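Local coordinates for 2',5'-phosphodiesterase 12 (Homo sapiens, PDB 4Z0V), which belongs to the endonuclease/exonuclease/phosphatase family, joining an N-terminal beta domain to a DNase I-like two-sheet sandwich that carries a bound magnesium ion, at residues L213-R218 with I281-T286; V250-A255 with C361-T366; P321-G326 with D392-D397; Q405-P410 with V434-W439. All coordinates share one frame; numbering follows the deposited sequence.

Interaction 1: L213-R218 with I281-T286; sequences LATFYR and ICVANT
L213 and N285 make the tight end of this contact: methyl CD1 of L213 lies 3.3 Å from the carbonyl O of N285, and CD2 packs against the T286 backbone. With CG anti to its carbonyl carbon (chi1 -54°), L213 holds this apolar fork over the facing strand, while its CB meets N285 ND2 at 3.7 Å. N285 ND2 also comes to 3.1 Å from A214 O, at too poor an angle for a hydrogen bond; ND2 instead donates to L180 O and Q267 OE1, and OD1 accepts from Q181 NE2. Asparagine suits a buried site where both ends of the amide find partners. The strands belong to the two facing sheets of the family's alpha/beta sandwich; their axes come no closer than 7.4 Å, and side chains rather than backbone bonds fill the gap. The other end is looser. Here T215 and V283 share one branch contact, CG2 to CG1 at 4.0 Å, and beside it a water takes up the spacing, donating to T215 OG1 (2.8 Å) and to V283 O (2.9 Å). Threonine serves both needs, its methyl meeting valine and its hydroxyl bonding this water and Q267.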
loop_
_atom_site.group_PDB
_atom_site.type_symbol
_atom_site.label_atom_id
_atom_site.label_comp_id
_atom_site.label_asym_id
_atom_site.label_seq_id
_atom_site.Cartn_x
_atom_site.Cartn_y
_atom_site.Cartn_z
ATOM N N LEU A 213 -7.383 -3.839 -0.107
ATOM C CA LEU A 213 -6.008 -3.996 0.281
ATOM C C LEU A 213 -5.167 -4.561 -0.834
ATOM O O LEU A 213 -5.626 -5.451 -1.548
ATOM C CB LEU A 213 -5.943 -4.973 1.463
ATOM C CG LEU A 213 -6.810 -4.701 2.715
ATOM C CD1 LEU A 213 -6.630 -5.873 3.699
ATOM C CD2 LEU A 213 -6.400 -3.384 3.392
ATOM N N ALA A 214 -3.893 -4.125 -0.900
ATOM C CA ALA A 214 -2.938 -4.747 -1.822
ATOM C C ALA A 214 -1.609 -5.000 -1.122
ATOM O O ALA A 214 -1.193 -4.214 -0.257
ATOM C CB ALA A 214 -2.718 -3.882 -3.057
ATOM N N THR A 215 -0.927 -6.093 -1.516
ATOM C CA THR A 215 0.429 -6.390 -1.014
ATOM C C THR A 215 1.278 -6.653 -2.241
ATOM O O THR A 215 0.896 -7.463 -3.074
ATOM C CB THR A 215 0.441 -7.573 -0.002
ATOM O OG1 THR A 215 -0.319 -7.225 1.158
ATOM C CG2 THR A 215 1.863 -7.950 0.467
ATOM N N PHE A 216 2.398 -5.964 -2.351
ATOM C CA PHE A 216 3.366 -6.129 -3.443
ATOM C C PHE A 216 4.667 -6.646 -2.867
ATOM O O PHE A 216 5.015 -6.287 -1.759
ATOM C CB PHE A 216 3.602 -4.820 -4.195
ATOM C CG PHE A 216 2.458 -4.447 -5.101
ATOM C CD1 PHE A 216 1.372 -3.707 -4.616
ATOM C CD2 PHE A 216 2.494 -4.768 -6.461
ATOM C CE1 PHE A 216 0.315 -3.355 -5.463
ATOM C CE2 PHE A 216 1.431 -4.421 -7.308
ATOM C CZ PHE A 216 0.344 -3.732 -6.794
ATOM N N TYR A 217 5.364 -7.518 -3.597
ATOM C CA TYR A 217 6.612 -8.069 -3.083
ATOM C C TYR A 217 7.630 -8.092 -4.199
ATOM O O TYR A 217 7.266 -8.340 -5.346
ATOM C CB TYR A 217 6.403 -9.478 -2.471
ATOM C CG TYR A 217 5.655 -10.425 -3.391
ATOM C CD1 TYR A 217 4.262 -10.443 -3.425
ATOM C CD2 TYR A 217 6.340 -11.248 -4.279
ATOM C CE1 TYR A 217 3.570 -11.231 -4.343
ATOM C CE2 TYR A 217 5.656 -12.062 -5.183
ATOM C CZ TYR A 217 4.274 -12.045 -5.214
ATOM O OH TYR A 217 3.607 -12.866 -6.093
ATOM N N ARG A 218 8.912 -7.823 -3.863
ATOM C CA ARG A 218 9.976 -7.790 -4.862
ATOM C C ARG A 218 10.347 -9.198 -5.282
ATOM O O ARG A 218 10.805 -9.984 -4.449
ATOM C CB ARG A 218 11.177 -7.039 -4.310
ATOM C CG ARG A 218 12.337 -6.971 -5.306
ATOM C CD ARG A 218 13.446 -6.044 -4.801
ATOM N NE ARG A 218 12.947 -4.680 -4.653
ATOM C CZ ARG A 218 12.765 -3.833 -5.666
ATOM N NH1 ARG A 218 13.123 -4.173 -6.901
ATOM N NH2 ARG A 218 12.244 -2.635 -5.449
ATOM N N ILE A 281 8.155 -15.820 5.402
ATOM C CA ILE A 281 7.612 -14.759 6.242
ATOM C C ILE A 281 6.141 -14.595 5.901
ATOM O O ILE A 281 5.729 -14.729 4.744
ATOM C CB ILE A 281 8.418 -13.446 6.090
ATOM C CG1 ILE A 281 7.959 -12.372 7.107
ATOM C CG2 ILE A 281 8.417 -12.913 4.639
ATOM C CD1 ILE A 281 9.140 -11.527 7.565
ATOM N N CYS A 282 5.360 -14.396 6.926
ATOM C CA CYS A 282 3.922 -14.196 6.816
ATOM C C CYS A 282 3.653 -12.674 6.849
ATOM O O CYS A 282 3.915 -12.019 7.862
ATOM C CB CYS A 282 3.229 -14.924 7.967
ATOM S SG CYS A 282 1.459 -14.603 8.054
ATOM N N VAL A 283 3.180 -12.108 5.733
ATOM C CA VAL A 283 2.913 -10.661 5.617
ATOM C C VAL A 283 1.413 -10.422 5.699
ATOM O O VAL A 283 0.661 -10.888 4.825
ATOM C CB VAL A 283 3.486 -10.066 4.295
ATOM C CG1 VAL A 283 3.145 -8.577 4.193
ATOM C CG2 VAL A 283 5.002 -10.287 4.211
ATOM N N ALA A 284 0.980 -9.719 6.761
ATOM C CA ALA A 284 -0.423 -9.442 6.949
ATOM C C ALA A 284 -0.658 -7.945 6.764
ATOM O O ALA A 284 0.232 -7.121 7.039
ATOM C CB ALA A 284 -0.887 -9.930 8.324
ATOM N N ASN A 285 -1.828 -7.609 6.193
ATOM C CA ASN A 285 -2.211 -6.234 5.877
ATOM C C ASN A 285 -3.661 -6.041 6.189
ATOM O O ASN A 285 -4.470 -6.936 5.905
ATOM C CB ASN A 285 -1.938 -5.960 4.375
ATOM C CG ASN A 285 -2.243 -4.560 3.882
ATOM O OD1 ASN A 285 -2.233 -3.571 4.641
ATOM N ND2 ASN A 285 -2.473 -4.422 2.572
ATOM N N THR A 286 -4.016 -4.914 6.819
ATOM C CA THR A 286 -5.434 -4.683 7.125
ATOM C C THR A 286 -5.769 -3.199 7.170
ATOM O O THR A 286 -4.897 -2.336 7.096
ATOM C CB THR A 286 -5.823 -5.351 8.494
ATOM O OG1 THR A 286 -7.252 -5.432 8.586
ATOM C CG2 THR A 286 -5.275 -4.573 9.723
HETATM O O HOH W 1 -0.424 -9.702 2.468
#

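Interaction 2: V250-A255 with C361-T366; sequences VLYPSA and CNMSLT
The Y252 ring lies flat over the backbone of C361, whose CA sits 3.4 Å from the ring centroid and only 7° off its normal, a CH-pi contact close to the ring axis. Y252 occupies the N-cap position of helix 253-261, and its CG stands anti to the carbonyl carbon (chi1 -52°), which carries the ring across to the loop that leads into strand 365-366. At the far end OH donates to N362 O over 2.7 Å, in the carbonyl plane and on a lone pair, with a C=O...donor angle of 131°. The ring's CD2 side also touches C361 CB at 3.6 Å and, more distantly, the methyl CE of M363. Within the first turn of the helix, A255 CB meets the same C361 CB, again at 3.6 Å; the small methyl lets the helix come close to the cysteine. Y296 of helix 295-316 backs both A255 and C361, while the side-chain amide of N362 is tied to E347 O. Tyrosine suits this partly exposed site because it holds two successive loop residues, C361 through its face and N362 through its hydroxyl, so one side chain meets both apolar and polar needs.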
loop_
_atom_site.group_PDB
_atom_site.type_symbol
_atom_site.label_atom_id
_atom_site.label_comp_id
_atom_site.label_asym_id
_atom_site.label_seq_id
_atom_site.Cartn_x
_atom_site.Cartn_y
_atom_site.Cartn_z
ATOM N N VAL A 250 -20.840 -13.809 23.996
ATOM C CA VAL A 250 -22.215 -14.315 24.192
ATOM C C VAL A 250 -23.040 -13.415 25.136
ATOM O O VAL A 250 -24.218 -13.210 24.871
ATOM C CB VAL A 250 -22.311 -15.806 24.635
ATOM C CG1 VAL A 250 -21.707 -16.740 23.594
ATOM C CG2 VAL A 250 -21.715 -16.054 26.021
ATOM N N LEU A 251 -22.429 -12.852 26.190
ATOM C CA LEU A 251 -23.156 -11.989 27.136
ATOM C C LEU A 251 -23.281 -10.557 26.622
ATOM O O LEU A 251 -23.931 -9.732 27.269
ATOM C CB LEU A 251 -22.471 -11.991 28.513
ATOM C CG LEU A 251 -22.557 -13.315 29.274
ATOM C CD1 LEU A 251 -21.222 -13.671 29.890
ATOM C CD2 LEU A 251 -23.649 -13.277 30.313
ATOM N N TYR A 252 -22.687 -10.262 25.450
ATOM C CA TYR A 252 -22.716 -8.918 24.867
ATOM C C TYR A 252 -23.298 -8.960 23.442
ATOM O O TYR A 252 -22.555 -8.690 22.482
ATOM C CB TYR A 252 -21.291 -8.349 24.846
ATOM C CG TYR A 252 -20.574 -8.406 26.174
ATOM C CD1 TYR A 252 -21.043 -7.692 27.275
ATOM C CD2 TYR A 252 -19.392 -9.124 26.317
ATOM C CE1 TYR A 252 -20.356 -7.695 28.483
ATOM C CE2 TYR A 252 -18.700 -9.140 27.525
ATOM C CZ TYR A 252 -19.188 -8.424 28.606
ATOM O OH TYR A 252 -18.507 -8.422 29.795
ATOM N N PRO A 253 -24.605 -9.294 23.257
ATOM C CA PRO A 253 -25.142 -9.418 21.887
ATOM C C PRO A 253 -25.108 -8.136 21.054
ATOM O O PRO A 253 -24.971 -8.227 19.836
ATOM C CB PRO A 253 -26.593 -9.867 22.107
ATOM C CG PRO A 253 -26.637 -10.395 23.482
ATOM C CD PRO A 253 -25.637 -9.635 24.263
ATOM N N SER A 254 -25.238 -6.957 21.688
ATOM C CA SER A 254 -25.228 -5.691 20.944
ATOM C C SER A 254 -23.841 -5.400 20.358
ATOM O O SER A 254 -23.747 -5.001 19.201
ATOM C CB SER A 254 -25.695 -4.539 21.820
ATOM O OG SER A 254 -27.064 -4.740 22.131
ATOM N N ALA A 255 -22.788 -5.607 21.149
ATOM C CA ALA A 255 -21.399 -5.428 20.695
ATOM C C ALA A 255 -21.086 -6.473 19.627
ATOM O O ALA A 255 -20.533 -6.114 18.591
ATOM C CB ALA A 255 -20.448 -5.576 21.865
ATOM N N CYS A 361 -18.548 -4.420 26.213
ATOM C CA CYS A 361 -18.165 -5.831 26.037
ATOM C C CYS A 361 -16.840 -6.166 26.728
ATOM O O CYS A 361 -15.947 -6.767 26.109
ATOM C CB CYS A 361 -18.127 -6.207 24.560
ATOM S SG CYS A 361 -17.012 -5.181 23.573
ATOM N N ASN A 362 -16.757 -5.839 28.048
ATOM C CA ASN A 362 -15.602 -6.084 28.899
ATOM C C ASN A 362 -15.157 -7.517 28.834
ATOM O O ASN A 362 -15.926 -8.442 29.117
ATOM C CB ASN A 362 -15.902 -5.698 30.350
ATOM C CG ASN A 362 -16.153 -4.230 30.488
ATOM O OD1 ASN A 362 -17.202 -3.719 30.093
ATOM N ND2 ASN A 362 -15.137 -3.508 30.888
ATOM N N MET A 363 -13.888 -7.702 28.456
ATOM C CA MET A 363 -13.293 -9.034 28.381
ATOM C C MET A 363 -11.794 -8.902 28.461
ATOM O O MET A 363 -11.237 -7.826 28.214
ATOM C CB MET A 363 -13.745 -9.811 27.119
ATOM C CG MET A 363 -13.297 -9.187 25.817
ATOM S SD MET A 363 -13.767 -10.100 24.329
ATOM C CE MET A 363 -15.538 -9.804 24.272
ATOM N N SER A 364 -11.155 -9.996 28.857
ATOM C CA SER A 364 -9.714 -10.120 28.964
ATOM C C SER A 364 -9.213 -10.805 27.696
ATOM O O SER A 364 -9.809 -11.794 27.270
ATOM C CB SER A 364 -9.357 -10.940 30.201
ATOM O OG SER A 364 -7.955 -10.930 30.425
ATOM N N LEU A 365 -8.162 -10.277 27.073
ATOM C CA LEU A 365 -7.579 -10.893 25.865
ATOM C C LEU A 365 -6.102 -11.063 26.046
ATOM O O LEU A 365 -5.475 -10.206 26.652
ATOM C CB LEU A 365 -7.821 -10.055 24.591
ATOM C CG LEU A 365 -9.260 -9.701 24.178
ATOM C CD1 LEU A 365 -9.232 -8.794 22.966
ATOM C CD2 LEU A 365 -10.092 -10.936 23.892
ATOM N N THR A 366 -5.538 -12.145 25.485
ATOM C CA THR A 366 -4.105 -12.423 25.552
ATOM C C THR A 366 -3.581 -12.952 24.235
ATOM O O THR A 366 -4.288 -13.667 23.535
ATOM C CB THR A 366 -3.779 -13.453 26.642
ATOM O OG1 THR A 366 -4.570 -14.617 26.438
ATOM C CG2 THR A 366 -3.968 -12.916 28.023
#

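Interaction 3: P321-G326 with D392-D397; sequences PVIFCG and DYIFID
F324 and F395 exchange the two shortest backbone bonds of this antiparallel pairing: F324 N donates to F395 O over 2.8 Å, almost straight at 174°, and F395 N returns to F324 O over 2.8 Å. Toward one end D397 N reaches V322 O at 3.0 Å; toward the other Y393 N reaches G326 O at 3.2 Å, and the return bond from G326 N to Y393 O is weak. D397 adds a side-chain link. Its CG is anti to the backbone N (chi1 -175°), which swings OD2 toward the start of the other strand, where it takes a weak bond from V322 N and lies 3.2 Å from P321 CA, while OD1 accepts from N399 N. Glycine suits position 326, since at its backbone angles a CB would jam against the carbonyl O of C325. On one face I323 and I394 lie side by side, CG2 to CG2 at 4.1 Å, with C325 SG touching I394 CG1; this face looks across the sandwich to C435 and L437. On the other, F324 and F395 touch through their CB atoms, F328 meets both rings edge-to-face, Y393 packs with Y337, and helix 295-316 lies on V322 and F324. The apolar centre of the pairing gives way at D392 to a polar end, where OD2 is shared between T381 OG1 and H430 ND1, the side chain about 9 Å from the magnesium ion.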
loop_
_atom_site.group_PDB
_atom_site.type_symbol
_atom_site.label_atom_id
_atom_site.label_comp_id
_atom_site.label_asym_id
_atom_site.label_seq_id
_atom_site.Cartn_x
_atom_site.Cartn_y
_atom_site.Cartn_z
ATOM N N PRO A 321 8.070 -16.221 10.861
ATOM C CA PRO A 321 7.885 -14.896 11.460
ATOM C C PRO A 321 6.845 -14.056 10.733
ATOM O O PRO A 321 6.414 -14.417 9.647
ATOM C CB PRO A 321 9.278 -14.279 11.391
ATOM C CG PRO A 321 9.913 -14.914 10.220
ATOM C CD PRO A 321 9.365 -16.314 10.149
ATOM N N VAL A 322 6.439 -12.950 11.356
ATOM C CA VAL A 322 5.348 -12.113 10.860
ATOM C C VAL A 322 5.709 -10.646 10.719
ATOM O O VAL A 322 6.450 -10.080 11.521
ATOM C CB VAL A 322 4.144 -12.263 11.873
ATOM C CG1 VAL A 322 3.006 -11.279 11.560
ATOM C CG2 VAL A 322 3.610 -13.701 11.907
ATOM N N ILE A 323 5.139 -10.020 9.674
ATOM C CA ILE A 323 5.126 -8.572 9.464
ATOM C C ILE A 323 3.653 -8.255 9.380
ATOM O O ILE A 323 2.953 -8.904 8.602
ATOM C CB ILE A 323 5.905 -8.055 8.223
ATOM C CG1 ILE A 323 7.415 -8.298 8.362
ATOM C CG2 ILE A 323 5.623 -6.542 7.993
ATOM C CD1 ILE A 323 8.156 -8.160 7.029
ATOM N N PHE A 324 3.166 -7.319 10.181
ATOM C CA PHE A 324 1.748 -6.955 10.135
ATOM C C PHE A 324 1.616 -5.445 9.929
ATOM O O PHE A 324 1.827 -4.641 10.850
ATOM C CB PHE A 324 1.033 -7.430 11.421
ATOM C CG PHE A 324 -0.478 -7.355 11.493
ATOM C CD1 PHE A 324 -1.230 -6.876 10.416
ATOM C CD2 PHE A 324 -1.156 -7.776 12.630
ATOM C CE1 PHE A 324 -2.634 -6.847 10.476
ATOM C CE2 PHE A 324 -2.560 -7.737 12.690
ATOM C CZ PHE A 324 -3.288 -7.261 11.616
ATOM N N CYS A 325 1.297 -5.067 8.693
ATOM C CA CYS A 325 1.100 -3.679 8.283
ATOM C C CYS A 325 -0.355 -3.320 8.375
ATOM O O CYS A 325 -1.213 -4.187 8.253
ATOM C CB CYS A 325 1.578 -3.499 6.841
ATOM S SG CYS A 325 3.353 -3.726 6.605
ATOM N N GLY A 326 -0.644 -2.032 8.383
ATOM C CA GLY A 326 -2.042 -1.651 8.261
ATOM C C GLY A 326 -2.394 -0.263 8.700
ATOM O O GLY A 326 -1.574 0.446 9.284
ATOM N N ASP A 392 -1.390 4.422 11.641
ATOM C CA ASP A 392 -0.733 3.384 10.814
ATOM C C ASP A 392 0.474 2.808 11.481
ATOM O O ASP A 392 1.234 3.538 12.130
ATOM C CB ASP A 392 -0.297 3.992 9.465
ATOM C CG ASP A 392 -1.456 4.630 8.724
ATOM O OD1 ASP A 392 -2.198 3.893 8.043
ATOM O OD2 ASP A 392 -1.688 5.854 8.912
ATOM N N TYR A 393 0.684 1.490 11.311
ATOM C CA TYR A 393 1.848 0.842 11.916
ATOM C C TYR A 393 2.415 -0.252 11.045
ATOM O O TYR A 393 1.687 -0.858 10.256
ATOM C CB TYR A 393 1.487 0.225 13.276
ATOM C CG TYR A 393 0.860 1.193 14.260
ATOM C CD1 TYR A 393 1.650 1.986 15.088
ATOM C CD2 TYR A 393 -0.522 1.321 14.354
ATOM C CE1 TYR A 393 1.077 2.918 15.958
ATOM C CE2 TYR A 393 -1.107 2.258 15.207
ATOM C CZ TYR A 393 -0.302 3.038 16.023
ATOM O OH TYR A 393 -0.882 3.971 16.851
ATOM N N ILE A 394 3.716 -0.522 11.205
ATOM C CA ILE A 394 4.363 -1.702 10.632
ATOM C C ILE A 394 4.752 -2.512 11.863
ATOM O O ILE A 394 5.711 -2.137 12.523
ATOM C CB ILE A 394 5.557 -1.405 9.706
ATOM C CG1 ILE A 394 5.093 -0.630 8.434
ATOM C CG2 ILE A 394 6.280 -2.726 9.316
ATOM C CD1 ILE A 394 6.281 0.051 7.655
ATOM N N PHE A 395 3.980 -3.523 12.220
ATOM C CA PHE A 395 4.296 -4.326 13.409
ATOM C C PHE A 395 5.203 -5.464 13.005
ATOM O O PHE A 395 4.893 -6.200 12.050
ATOM C CB PHE A 395 3.037 -4.852 14.085
ATOM C CG PHE A 395 2.196 -3.793 14.762
ATOM C CD1 PHE A 395 2.689 -3.078 15.855
ATOM C CD2 PHE A 395 0.890 -3.555 14.352
ATOM C CE1 PHE A 395 1.911 -2.094 16.475
ATOM C CE2 PHE A 395 0.097 -2.598 15.004
ATOM C CZ PHE A 395 0.608 -1.889 16.071
ATOM N N ILE A 396 6.336 -5.615 13.726
ATOM C CA ILE A 396 7.300 -6.659 13.346
ATOM C C ILE A 396 7.499 -7.669 14.448
ATOM O O ILE A 396 7.486 -7.326 15.617
ATOM C CB ILE A 396 8.657 -6.086 12.897
ATOM C CG1 ILE A 396 9.379 -5.336 14.053
ATOM C CG2 ILE A 396 8.495 -5.188 11.645
ATOM C CD1 ILE A 396 10.836 -5.060 13.830
ATOM N N ASP A 397 7.681 -8.914 14.050
ATOM C CA ASP A 397 7.956 -10.031 14.952
ATOM C C ASP A 397 9.376 -9.903 15.491
ATOM O O ASP A 397 10.341 -10.159 14.763
ATOM C CB ASP A 397 7.810 -11.333 14.150
ATOM C CG ASP A 397 7.932 -12.609 14.940
ATOM O OD1 ASP A 397 8.311 -12.538 16.141
ATOM O OD2 ASP A 397 7.635 -13.679 14.371
#

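Interaction 4: Q405-P410 with V434-W439; sequences QVIPLP and VCDLKW
Q405 and D436 pair at the edge of the six-stranded mixed sheet of the DNase I-like sandwich, where strand 401-406 is the outermost and runs antiparallel to strand 433-439. Backbone bonds pass both ways between them, the shorter from D436 N to Q405 O at 2.8 Å. Their side chains lie alongside, pointing the same way: Q405 NE2 donates to D436 OD2 over 2.8 Å at 166°. The oxygen lies close to the amide plane, yet it is met from well above the carboxylate plane, 60° out of it. Q405 can do this because CG takes the crowded position between N and the carbonyl carbon (chi1 66°), with the chain extended beyond. Beyond V406, I407 N donates to V434 O at 3.0 Å, and the two residues pack CB to CB at 3.8 Å; I407 also folds CD1 over the V434 carbonyl. The branched carbons of I407 and V434 thus meet directly beside the backbone bond, giving it apolar cover where the pairing ends. The second shell fixes the polar pair: D436 OD1 forms a salt bridge with R127 of the neighbouring strand 125-132, which would probably favour the charged carboxylate, and Q405 NE2 has a second acceptor in Y116 O. Where the strands part, a water takes over the pairing, accepting from V434 N at 3.0 Å and donating to I407 O at 2.7 Å.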
loop_
_atom_site.group_PDB
_atom_site.type_symbol
_atom_site.label_atom_id
_atom_site.label_comp_id
_atom_site.label_asym_id
_atom_site.label_seq_id
_atom_site.Cartn_x
_atom_site.Cartn_y
_atom_site.Cartn_z
ATOM N N GLN A 405 16.679 0.748 9.873
ATOM C CA GLN A 405 16.486 2.202 9.834
ATOM C C GLN A 405 15.018 2.511 9.605
ATOM O O GLN A 405 14.280 1.676 9.060
ATOM C CB GLN A 405 17.366 2.914 8.777
ATOM C CG GLN A 405 17.047 2.572 7.337
ATOM C CD GLN A 405 17.335 3.699 6.349
ATOM O OE1 GLN A 405 17.683 4.850 6.706
ATOM N NE2 GLN A 405 17.156 3.396 5.073
ATOM N N VAL A 406 14.614 3.708 10.035
ATOM C CA VAL A 406 13.270 4.269 9.844
ATOM C C VAL A 406 13.461 5.398 8.869
ATOM O O VAL A 406 14.295 6.283 9.120
ATOM C CB VAL A 406 12.602 4.740 11.168
ATOM C CG1 VAL A 406 11.254 5.418 10.902
ATOM C CG2 VAL A 406 12.423 3.571 12.128
ATOM N N ILE A 407 12.706 5.384 7.753
ATOM C CA ILE A 407 12.749 6.472 6.776
ATOM C C ILE A 407 11.902 7.590 7.409
ATOM O O ILE A 407 10.710 7.375 7.688
ATOM C CB ILE A 407 12.244 6.020 5.383
ATOM C CG1 ILE A 407 13.220 5.039 4.674
ATOM C CG2 ILE A 407 12.005 7.251 4.485
ATOM C CD1 ILE A 407 13.477 3.626 5.273
ATOM N N PRO A 408 12.504 8.749 7.739
ATOM C CA PRO A 408 11.744 9.778 8.466
ATOM C C PRO A 408 10.525 10.265 7.726
ATOM O O PRO A 408 10.545 10.400 6.506
ATOM C CB PRO A 408 12.752 10.931 8.625
ATOM C CG PRO A 408 13.792 10.691 7.620
ATOM C CD PRO A 408 13.891 9.190 7.487
ATOM N N LEU A 409 9.485 10.582 8.495
ATOM C CA LEU A 409 8.266 11.148 7.942
ATOM C C LEU A 409 8.552 12.569 7.475
ATOM O O LEU A 409 9.516 13.178 7.971
ATOM C CB LEU A 409 7.152 11.117 9.011
ATOM C CG LEU A 409 6.385 9.777 9.053
ATOM C CD1 LEU A 409 7.230 8.670 9.710
ATOM C CD2 LEU A 409 5.103 9.929 9.825
ATOM N N PRO A 410 7.760 13.131 6.537
ATOM C CA PRO A 410 7.991 14.536 6.145
ATOM C C PRO A 410 7.942 15.456 7.359
ATOM O O PRO A 410 7.276 15.130 8.360
ATOM C CB PRO A 410 6.796 14.851 5.222
ATOM C CG PRO A 410 6.345 13.534 4.706
ATOM C CD PRO A 410 6.571 12.570 5.855
ATOM N N VAL A 434 7.788 3.793 6.048
ATOM C CA VAL A 434 8.832 3.042 5.326
ATOM C C VAL A 434 9.937 2.721 6.308
ATOM O O VAL A 434 10.422 3.628 6.998
ATOM C CB VAL A 434 9.399 3.837 4.115
ATOM C CG1 VAL A 434 10.311 2.953 3.240
ATOM C CG2 VAL A 434 8.295 4.475 3.278
ATOM N N CYS A 435 10.359 1.457 6.378
ATOM C CA CYS A 435 11.464 1.091 7.277
ATOM C C CYS A 435 12.249 -0.054 6.685
ATOM O O CYS A 435 11.692 -0.877 5.947
ATOM C CB CYS A 435 10.935 0.723 8.652
ATOM S SG CYS A 435 9.875 -0.727 8.630
ATOM N N ASP A 436 13.533 -0.128 7.016
ATOM C CA ASP A 436 14.359 -1.241 6.574
ATOM C C ASP A 436 14.458 -2.193 7.738
ATOM O O ASP A 436 14.809 -1.755 8.836
ATOM C CB ASP A 436 15.738 -0.755 6.134
ATOM C CG ASP A 436 15.709 0.087 4.889
ATOM O OD1 ASP A 436 14.639 0.156 4.246
ATOM O OD2 ASP A 436 16.766 0.632 4.523
ATOM N N LEU A 437 14.041 -3.445 7.530
ATOM C CA LEU A 437 14.081 -4.487 8.558
ATOM C C LEU A 437 15.241 -5.414 8.292
ATOM O O LEU A 437 15.621 -5.580 7.145
ATOM C CB LEU A 437 12.774 -5.279 8.539
ATOM C CG LEU A 437 11.489 -4.463 8.705
ATOM C CD1 LEU A 437 10.265 -5.389 8.588
ATOM C CD2 LEU A 437 11.510 -3.686 10.033
ATOM N N LYS A 438 15.832 -5.990 9.327
ATOM C CA LYS A 438 16.927 -6.937 9.129
ATOM C C LYS A 438 16.547 -8.273 9.743
ATOM O O LYS A 438 15.940 -8.307 10.819
ATOM C CB LYS A 438 18.243 -6.384 9.745
ATOM C CG LYS A 438 19.495 -7.192 9.403
ATOM C CD LYS A 438 20.747 -6.344 9.638
ATOM C CE LYS A 438 22.026 -6.981 9.142
ATOM N NZ LYS A 438 22.630 -7.882 10.159
ATOM N N TRP A 439 16.832 -9.373 9.019
ATOM C CA TRP A 439 16.636 -10.725 9.536
ATOM C C TRP A 439 17.622 -10.938 10.694
ATOM O O TRP A 439 18.801 -10.577 10.556
ATOM C CB TRP A 439 16.910 -11.773 8.426
ATOM C CG TRP A 439 15.962 -11.776 7.258
ATOM C CD1 TRP A 439 16.197 -11.254 6.019
ATOM C CD2 TRP A 439 14.731 -12.501 7.157
ATOM N NE1 TRP A 439 15.176 -11.588 5.160
ATOM C CE2 TRP A 439 14.273 -12.374 5.827
ATOM C CE3 TRP A 439 13.969 -13.257 8.065
ATOM C CZ2 TRP A 439 13.080 -12.953 5.388
ATOM C CZ3 TRP A 439 12.787 -13.826 7.629
ATOM C CH2 TRP A 439 12.350 -13.668 6.311
HETATM O O HOH W 2 8.460 5.901 8.116
#

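In the fold
Interactions 1 and 3 are deep core; 2 and 4 include partly exposed residues, and the centre of interaction 2 is about 32 Å from that of the chain, touching none of the others. Interactions 1 and 3 share one sheet, A284 bonding I323 and C325; interactions 1 and 4 share the six-stranded sheet through strands 211-218 and 433-439. Interactions 3 and 4 meet across the sandwich, I396 and I323 against L437, while W439 reaches I281 and P321. Interaction 3 pairs strands by backbone bonds, interaction 1 bridges sheets by side chains and water, interaction 4 adds an amide-carboxylate bond to its backbone pairing, and interaction 2 lays a tyrosine face on a peripheral loop by a CH-pi contact and ties its hydroxyl to a carbonyl.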